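Local atomic coordinates of putative acyl-CoA N-acyltransferase (PDB entry 3LOD), a protein that belongs to the GNAT family and probably transfers an acyl group from acyl-coenzyme A to an acceptor molecule. Residues E15-I20 with G59-C64; V49-A53 with A98-A103; L111-I117 with L145-K151. One frame throughout, in Å; residues are numbered along the deposited sequence.

Contact 1 of 3, residues E15-I20 with G59-C64; sequences EFIALI and GEAVGC
Build Glu15-Ile20 as alpha-helix and lay it across strand Ala61-Cys64, entered through Gly59 and Glu60 and extended except at Val62 (phi/psi about -135/-7). The axes come within 8.4 Å and cross at -65°, with Glu15 CA 6.6 Å from Ala61 CA and Leu19 CA 6.7 Å from Gly63 CA, so one helical turn spans two strand residues. Leu19 (chi1 m, chi2 t) points at the strand, its CD1 4.0 Å from Ala61 CB and its CB 3.7 Å from Cys64 SG. The first helix of the GNAT fold packs here on one face of the central sheet, where Val62 and Gly63 form a classic beta bulge opposite Ile54. Cys64, chi1 p, brings SG to 3.6 Å from Ile20 CD1 (Ile20 chi1 m, chi2 near -20°) and 3.7 Å from Phe16 CE2; Phe16 is t, and the sulfur-aromatic approach is oblique, SG 4.5 Å from the ring centroid. Glu15, chi1 -96° and chi2 t, accepts a hydrogen bond from Ala61 N at OE2 (3.0 Å), while OE1 is salt-bridged to Arg55.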
loop_
_atom_site.group_PDB
_atom_site.type_symbol
_atom_site.label_atom_id
_atom_site.label_comp_id
_atom_site.label_asym_id
_atom_site.label_seq_id
_atom_site.Cartn_x
_atom_site.Cartn_y
_atom_site.Cartn_z
ATOM N N GLU A 15 9.543 -5.675 -11.921
ATOM C CA GLU A 15 9.979 -4.727 -10.915
ATOM C C GLU A 15 9.042 -4.727 -9.695
ATOM O O GLU A 15 9.491 -4.511 -8.553
ATOM C CB GLU A 15 10.060 -3.327 -11.512
ATOM C CG GLU A 15 11.427 -2.908 -11.990
ATOM C CD GLU A 15 11.402 -1.467 -12.451
ATOM O OE1 GLU A 15 10.576 -1.155 -13.351
ATOM O OE2 GLU A 15 12.181 -0.658 -11.886
ATOM N N PHE A 16 7.754 -4.990 -9.934
ATOM C CA PHE A 16 6.746 -4.985 -8.858
ATOM C C PHE A 16 6.940 -6.219 -8.033
ATOM O O PHE A 16 7.029 -6.160 -6.787
ATOM C CB PHE A 16 5.341 -5.039 -9.427
ATOM C CG PHE A 16 4.266 -4.829 -8.381
ATOM C CD1 PHE A 16 3.472 -5.879 -7.964
ATOM C CD2 PHE A 16 4.071 -3.563 -7.816
ATOM C CE1 PHE A 16 2.500 -5.662 -7.017
ATOM C CE2 PHE A 16 3.131 -3.336 -6.884
ATOM C CZ PHE A 16 2.321 -4.394 -6.485
ATOM N N ILE A 17 7.054 -7.330 -8.764
ATOM C CA ILE A 17 7.292 -8.611 -8.164
ATOM C C ILE A 17 8.533 -8.566 -7.308
ATOM O O ILE A 17 8.520 -9.102 -6.203
ATOM C CB ILE A 17 7.319 -9.726 -9.221
ATOM C CG1 ILE A 17 5.900 -9.882 -9.804
ATOM C CG2 ILE A 17 7.834 -11.011 -8.595
ATOM C CD1 ILE A 17 5.820 -10.783 -11.060
ATOM N N ALA A 18 9.561 -7.862 -7.743
ATOM C CA ALA A 18 10.815 -7.799 -6.941
ATOM C C ALA A 18 10.660 -7.059 -5.619
ATOM O O ALA A 18 11.145 -7.532 -4.550
ATOM C CB ALA A 18 12.004 -7.238 -7.755
ATOM N N LEU A 19 9.958 -5.924 -5.639
ATOM C CA LEU A 19 9.668 -5.196 -4.371
ATOM C C LEU A 19 8.805 -6.028 -3.380
ATOM O O LEU A 19 9.156 -6.229 -2.234
ATOM C CB LEU A 19 9.009 -3.886 -4.699
ATOM C CG LEU A 19 9.896 -3.003 -5.565
ATOM C CD1 LEU A 19 9.060 -2.038 -6.433
ATOM C CD2 LEU A 19 10.883 -2.258 -4.646
ATOM N N ILE A 20 7.704 -6.547 -3.881
ATOM C CA ILE A 20 6.862 -7.487 -3.205
ATOM C C ILE A 20 7.653 -8.679 -2.608
ATOM O O ILE A 20 7.508 -9.003 -1.434
ATOM C CB ILE A 20 5.781 -7.903 -4.248
ATOM C CG1 ILE A 20 4.859 -6.713 -4.473
ATOM C CG2 ILE A 20 4.939 -9.071 -3.862
ATOM C CD1 ILE A 20 4.917 -5.703 -3.333
ATOM N N GLY A 59 15.303 6.214 -12.361
ATOM C CA GLY A 59 14.075 5.644 -12.942
ATOM C C GLY A 59 13.776 4.270 -12.374
ATOM O O GLY A 59 12.789 3.640 -12.743
ATOM N N GLU A 60 14.655 3.834 -11.473
ATOM C CA GLU A 60 14.568 2.617 -10.667
ATOM C C GLU A 60 13.311 2.588 -9.725
ATOM O O GLU A 60 13.146 3.467 -8.860
ATOM C CB GLU A 60 15.887 2.576 -9.850
ATOM C CG GLU A 60 16.285 1.282 -9.133
ATOM C CD GLU A 60 17.298 1.547 -7.945
ATOM O OE1 GLU A 60 17.831 2.698 -7.844
ATOM O OE2 GLU A 60 17.537 0.618 -7.101
ATOM N N ALA A 61 12.432 1.589 -9.888
ATOM C CA ALA A 61 11.325 1.382 -8.945
ATOM C C ALA A 61 11.915 1.014 -7.606
ATOM O O ALA A 61 12.740 0.119 -7.484
ATOM C CB ALA A 61 10.438 0.322 -9.392
ATOM N N VAL A 62 11.482 1.726 -6.585
ATOM C CA VAL A 62 12.261 1.843 -5.371
ATOM C C VAL A 62 11.252 1.649 -4.236
ATOM O O VAL A 62 11.618 1.511 -3.081
ATOM C CB VAL A 62 13.028 3.235 -5.425
ATOM C CG1 VAL A 62 12.302 4.389 -4.750
ATOM C CG2 VAL A 62 14.471 3.115 -5.013
ATOM N N GLY A 63 9.977 1.581 -4.600
ATOM C CA GLY A 63 8.881 1.415 -3.643
ATOM C C GLY A 63 7.577 1.146 -4.394
ATOM O O GLY A 63 7.483 1.397 -5.601
ATOM N N CYS A 64 6.570 0.601 -3.727
ATOM C CA CYS A 64 5.298 0.431 -4.416
ATOM C C CYS A 64 4.182 0.217 -3.459
ATOM O O CYS A 64 4.443 0.041 -2.245
ATOM C CB CYS A 64 5.358 -0.782 -5.327
ATOM S SG CYS A 64 5.621 -2.336 -4.388
#

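Contact 2 of 3, residues V49-A53 with A98-A103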
loop_
_atom_site.group_PDB
_atom_site.type_symbol
_atom_site.label_atom_id
_atom_site.label_comp_id
_atom_site.label_asym_id
_atom_site.label_seq_id
_atom_site.Cartn_x
_atom_site.Cartn_y
_atom_site.Cartn_z
ATOM N N VAL A 49 -7.971 -3.246 -9.305
ATOM C CA VAL A 49 -6.692 -3.068 -8.630
ATOM C C VAL A 49 -6.003 -1.769 -9.045
ATOM O O VAL A 49 -5.818 -1.519 -10.241
ATOM C CB VAL A 49 -5.740 -4.259 -8.956
ATOM C CG1 VAL A 49 -4.303 -4.061 -8.353
ATOM C CG2 VAL A 49 -6.361 -5.604 -8.524
ATOM N N ILE A 50 -5.659 -0.931 -8.067
ATOM C CA ILE A 50 -4.770 0.203 -8.309
ATOM C C ILE A 50 -3.407 -0.174 -7.760
ATOM O O ILE A 50 -3.291 -0.615 -6.596
ATOM C CB ILE A 50 -5.224 1.479 -7.569
ATOM C CG1 ILE A 50 -6.529 2.022 -8.142
ATOM C CG2 ILE A 50 -4.146 2.580 -7.579
ATOM C CD1 ILE A 50 -7.243 2.863 -7.084
ATOM N N ALA A 51 -2.383 0.043 -8.574
ATOM C CA ALA A 51 -1.041 -0.293 -8.206
ATOM C C ALA A 51 -0.133 0.810 -8.719
ATOM O O ALA A 51 -0.207 1.208 -9.903
ATOM C CB ALA A 51 -0.677 -1.582 -8.843
ATOM N N LEU A 52 0.741 1.276 -7.838
ATOM C CA LEU A 52 1.657 2.396 -8.130
ATOM C C LEU A 52 3.098 2.103 -7.704
ATOM O O LEU A 52 3.320 1.290 -6.789
ATOM C CB LEU A 52 1.188 3.648 -7.376
ATOM C CG LEU A 52 -0.204 4.229 -7.663
ATOM C CD1 LEU A 52 -0.477 5.522 -6.851
ATOM C CD2 LEU A 52 -0.452 4.460 -9.152
ATOM N N ALA A 53 4.059 2.792 -8.320
ATOM C CA ALA A 53 5.495 2.671 -7.938
ATOM C C ALA A 53 6.133 4.027 -7.719
ATOM O O ALA A 53 5.716 5.010 -8.336
ATOM C CB ALA A 53 6.258 1.928 -8.996
ATOM N N ALA A 98 -0.716 9.360 -3.059
ATOM C CA ALA A 98 -0.949 9.146 -4.469
ATOM C C ALA A 98 -1.948 8.012 -4.656
ATOM O O ALA A 98 -2.745 8.042 -5.617
ATOM C CB ALA A 98 0.344 8.853 -5.172
ATOM N N LEU A 99 -1.926 7.021 -3.752
ATOM C CA LEU A 99 -2.868 5.906 -3.810
ATOM C C LEU A 99 -4.263 6.391 -3.385
ATOM O O LEU A 99 -5.296 6.013 -3.953
ATOM C CB LEU A 99 -2.403 4.753 -2.897
ATOM C CG LEU A 99 -1.188 3.935 -3.385
ATOM C CD1 LEU A 99 -0.506 3.233 -2.226
ATOM C CD2 LEU A 99 -1.614 2.913 -4.405
ATOM N N GLU A 100 -4.276 7.223 -2.359
ATOM C CA GLU A 100 -5.513 7.866 -1.934
ATOM C C GLU A 100 -6.066 8.664 -3.098
ATOM O O GLU A 100 -7.262 8.540 -3.453
ATOM C CB GLU A 100 -5.270 8.766 -0.706
ATOM C CG GLU A 100 -4.734 7.997 0.472
ATOM C CD GLU A 100 -4.473 8.884 1.675
ATOM O OE1 GLU A 100 -4.354 10.124 1.511
ATOM O OE2 GLU A 100 -4.392 8.332 2.795
ATOM N N ALA A 101 -5.228 9.475 -3.734
ATOM C CA ALA A 101 -5.815 10.297 -4.829
ATOM C C ALA A 101 -6.468 9.368 -5.872
ATOM O O ALA A 101 -7.602 9.610 -6.303
ATOM C CB ALA A 101 -4.816 11.311 -5.468
ATOM N N LYS A 102 -5.796 8.272 -6.225
ATOM C CA LYS A 102 -6.348 7.375 -7.234
ATOM C C LYS A 102 -7.620 6.674 -6.762
ATOM O O LYS A 102 -8.521 6.378 -7.568
ATOM C CB LYS A 102 -5.282 6.426 -7.820
ATOM C CG LYS A 102 -4.379 7.225 -8.781
ATOM C CD LYS A 102 -3.965 6.531 -10.119
ATOM C CE LYS A 102 -5.143 6.239 -11.062
ATOM N NZ LYS A 102 -4.715 5.675 -12.408
ATOM N N ALA A 103 -7.712 6.440 -5.461
ATOM C CA ALA A 103 -8.873 5.753 -4.931
ATOM C C ALA A 103 -10.057 6.723 -5.009
ATOM O O ALA A 103 -11.140 6.352 -5.462
ATOM C CB ALA A 103 -8.619 5.271 -3.510
#
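Leu52 overlaps the start of the 98-103 segment, with its CD1 3.8 Å from Ala98 CB and 3.8 Å from Leu99 CD2. This is helix-on-sheet packing within the GNAT fold: helix 91-104, which in this family follows the loop that binds the cofactor's pyrophosphate, runs nearly antiparallel to strand 49-55, the two segments meeting at 150° with axes 9.2 Å apart. Because strand neighbours project to opposite faces, Ile50 and Leu52 point at the helix while Ala51 between them turns away, towards Ile9. Ile50 sits one helical turn further along, its CG2 4.1 Å from Leu99 CD2 and its CD1 3.8 Å from Lys102 O. Leu99 CD2 touches both strand side chains, and the residue also reaches Ile67 on strand 61-69. The packing is mainly apolar, though Leu52 CD1 also rests 3.6 Å from Ala98 O. Lys102 closes the border with the aliphatic part of its side chain, while its NZ makes a long, weak ion pair with Asp8; its CD lies 4.2 Å from Leu52 CD2.

Contact 3 of 3, residues L111-I117 with L145-K151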
loop_
_atom_site.group_PDB
_atom_site.type_symbol
_atom_site.label_atom_id
_atom_site.label_comp_id
_atom_site.label_asym_id
_atom_site.label_seq_id
_atom_site.Cartn_x
_atom_site.Cartn_y
_atom_site.Cartn_z
ATOM N N LEU A 111 -10.637 3.765 3.024
ATOM C CA LEU A 111 -9.528 2.846 2.833
ATOM C C LEU A 111 -9.264 2.105 4.072
ATOM O O LEU A 111 -9.145 2.731 5.094
ATOM C CB LEU A 111 -8.263 3.603 2.540
ATOM C CG LEU A 111 -7.960 3.671 1.083
ATOM C CD1 LEU A 111 -6.543 4.154 1.019
ATOM C CD2 LEU A 111 -8.146 2.263 0.448
ATOM N N ARG A 112 -9.106 0.793 3.987
ATOM C CA ARG A 112 -8.717 0.015 5.146
ATOM C C ARG A 112 -7.471 -0.759 4.862
ATOM O O ARG A 112 -7.186 -1.027 3.697
ATOM C CB ARG A 112 -9.771 -1.026 5.424
ATOM C CG ARG A 112 -11.089 -0.476 5.391
ATOM C CD ARG A 112 -11.986 -1.456 4.738
ATOM N NE ARG A 112 -13.173 -1.461 5.540
ATOM C CZ ARG A 112 -14.143 -2.333 5.380
ATOM N NH1 ARG A 112 -14.042 -3.229 4.387
ATOM N NH2 ARG A 112 -15.219 -2.256 6.173
ATOM N N LEU A 113 -6.767 -1.198 5.917
ATOM C CA LEU A 113 -5.616 -2.052 5.695
ATOM C C LEU A 113 -5.434 -2.981 6.869
ATOM O O LEU A 113 -5.857 -2.661 7.987
ATOM C CB LEU A 113 -4.322 -1.199 5.456
ATOM C CG LEU A 113 -4.020 -0.307 6.655
ATOM C CD1 LEU A 113 -3.164 -1.066 7.672
ATOM C CD2 LEU A 113 -3.398 1.023 6.313
ATOM N N GLU A 114 -4.785 -4.115 6.603
ATOM C CA GLU A 114 -4.281 -5.029 7.626
ATOM C C GLU A 114 -2.738 -5.063 7.475
ATOM O O GLU A 114 -2.248 -5.229 6.370
ATOM C CB GLU A 114 -4.903 -6.424 7.395
ATOM C CG GLU A 114 -4.538 -7.556 8.401
ATOM C CD GLU A 114 -3.088 -8.107 8.290
ATOM O OE1 GLU A 114 -2.617 -8.527 7.188
ATOM O OE2 GLU A 114 -2.409 -8.135 9.350
ATOM N N THR A 115 -1.990 -4.861 8.562
ATOM C CA THR A 115 -0.585 -5.333 8.679
ATOM C C THR A 115 -0.315 -5.994 10.009
ATOM O O THR A 115 -1.008 -5.730 10.989
ATOM C CB THR A 115 0.491 -4.207 8.712
ATOM O OG1 THR A 115 -0.083 -2.987 9.222
ATOM C CG2 THR A 115 1.210 -4.049 7.358
ATOM N N GLY A 116 0.784 -6.750 10.066
ATOM C CA GLY A 116 1.238 -7.343 11.324
ATOM C C GLY A 116 1.667 -6.303 12.346
ATOM O O GLY A 116 2.075 -5.185 11.980
ATOM N N ILE A 117 1.558 -6.680 13.628
ATOM C CA ILE A 117 1.997 -5.803 14.721
ATOM C C ILE A 117 3.480 -5.578 14.672
ATOM O O ILE A 117 3.943 -4.607 15.245
ATOM C CB ILE A 117 1.787 -6.356 16.151
ATOM C CG1 ILE A 117 1.882 -7.894 16.189
ATOM C CG2 ILE A 117 0.564 -5.699 16.817
ATOM C CD1 ILE A 117 1.876 -8.502 17.634
ATOM N N LEU A 145 -1.806 -11.226 16.637
ATOM C CA LEU A 145 -1.856 -9.876 16.163
ATOM C C LEU A 145 -1.666 -9.635 14.676
ATOM O O LEU A 145 -0.714 -10.065 14.029
ATOM C CB LEU A 145 -1.075 -8.942 17.043
ATOM C CG LEU A 145 -1.854 -8.669 18.324
ATOM C CD1 LEU A 145 -2.376 -7.256 18.361
ATOM C CD2 LEU A 145 -2.969 -9.678 18.528
ATOM N N SER A 146 -2.712 -9.017 14.163
ATOM C CA SER A 146 -2.784 -8.181 12.991
ATOM C C SER A 146 -3.198 -6.847 13.582
ATOM O O SER A 146 -3.704 -6.784 14.741
ATOM C CB SER A 146 -3.903 -8.661 12.085
ATOM O OG SER A 146 -3.508 -9.794 11.350
ATOM N N VAL A 147 -2.971 -5.789 12.813
ATOM C CA VAL A 147 -3.515 -4.457 13.113
ATOM C C VAL A 147 -4.323 -4.048 11.895
ATOM O O VAL A 147 -3.827 -4.100 10.762
ATOM C CB VAL A 147 -2.408 -3.409 13.348
ATOM C CG1 VAL A 147 -2.978 -2.117 13.860
ATOM C CG2 VAL A 147 -1.419 -3.938 14.342
ATOM N N PHE A 148 -5.576 -3.690 12.140
ATOM C CA PHE A 148 -6.459 -3.214 11.120
ATOM C C PHE A 148 -6.567 -1.742 11.328
ATOM O O PHE A 148 -6.625 -1.310 12.488
ATOM C CB PHE A 148 -7.811 -3.858 11.297
ATOM C CG PHE A 148 -7.750 -5.347 11.261
ATOM C CD1 PHE A 148 -7.695 -6.027 10.031
ATOM C CD2 PHE A 148 -7.734 -6.089 12.452
ATOM C CE1 PHE A 148 -7.627 -7.421 9.977
ATOM C CE2 PHE A 148 -7.671 -7.482 12.409
ATOM C CZ PHE A 148 -7.611 -8.148 11.158
ATOM N N MET A 149 -6.594 -0.981 10.218
ATOM C CA MET A 149 -6.691 0.484 10.258
ATOM C C MET A 149 -7.582 0.996 9.137
ATOM O O MET A 149 -7.733 0.356 8.105
ATOM C CB MET A 149 -5.273 1.145 10.209
ATOM C CG MET A 149 -4.173 0.478 11.096
ATOM S SD MET A 149 -2.603 1.454 11.277
ATOM C CE MET A 149 -3.383 2.807 12.195
ATOM N N GLU A 150 -8.226 2.139 9.316
ATOM C CA GLU A 150 -8.900 2.728 8.188
ATOM C C GLU A 150 -8.957 4.216 8.295
ATOM O O GLU A 150 -8.611 4.770 9.307
ATOM C CB GLU A 150 -10.295 2.142 7.970
ATOM C CG GLU A 150 -11.351 2.456 9.073
ATOM C CD GLU A 150 -12.812 2.171 8.631
ATOM O OE1 GLU A 150 -13.709 2.992 8.980
ATOM O OE2 GLU A 150 -13.048 1.140 7.930
ATOM N N LYS A 151 -9.407 4.836 7.219
ATOM C CA LYS A 151 -9.391 6.260 7.054
ATOM C C LYS A 151 -10.526 6.637 6.071
ATOM O O LYS A 151 -10.619 6.051 4.993
ATOM C CB LYS A 151 -8.068 6.637 6.420
ATOM C CG LYS A 151 -7.922 8.109 6.237
ATOM C CD LYS A 151 -6.714 8.424 5.418
ATOM C CE LYS A 151 -6.617 9.904 5.295
ATOM N NZ LYS A 151 -5.298 10.279 4.782
#
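Ile117, Val147 and Leu113 lose the most surface here; the last two sit in an antiparallel beta ladder and Ile117 lies just beyond its end. Val147 pairs with Thr115 in a hydrogen-bonded position: Val147 N gives to Thr115 O at 2.7 Å and Thr115 N to Val147 O at 3.0 Å. Its CG2 also lies 3.6 Å from CG2 of Ile117, the loop residue that follows the strand. Two residues along, Leu113 repeats the pattern with Met149, N to O at 2.9 Å in both directions, and its CD1 rests 3.9 Å from Met149 CG; Leu111 with Lys151 completes the series. The face bearing Arg112, Glu114, Phe148 and Glu150 is more polar. There Ser146 OG donates to Glu114 OE2 at 2.8 Å, Glu114 CG lies 3.5 Å from Phe148 CE1, and Arg112 NE forms a salt bridge with Glu150 OE2 at 3.5 Å. In the GNAT sheet, strand 110-116 also runs parallel to strand 74-82, the pair that in this family splays apart to receive the acyl-CoA, while strand 146-152 is bordered by strand 132-134. Helix 120-128 covers Leu113, Val147 and Met149, using Ile123, Tyr126 and Thr127.

All three contacts share one sheet. Contacts 1 and 2 are buried and use neighbouring strands, 61-69 and 49-55: helix 14-26 packs on one face, helix 91-104 on the other, and the contacts touch where Cys64 CB meets Leu52 O at 3.3 Å. Contact 1 adds a carboxylate-to-backbone bond and a sulfur to its apolar packing, whereas contact 2 is mainly apolar, without polar bonds. Contact 3, partly buried, joins strand to strand, so backbone hydrogen bonds dominate, and Arg112, Glu114 and Glu150 share one face with Phe148. Across the chain's centre, Lys151 NZ, also hydrogen-bonded to Asn129 O, bridges to Glu100 OE2 of contact 2 at 2.9 Å; contacts 1 and 3 stay about 11 Å apart (nearest atoms).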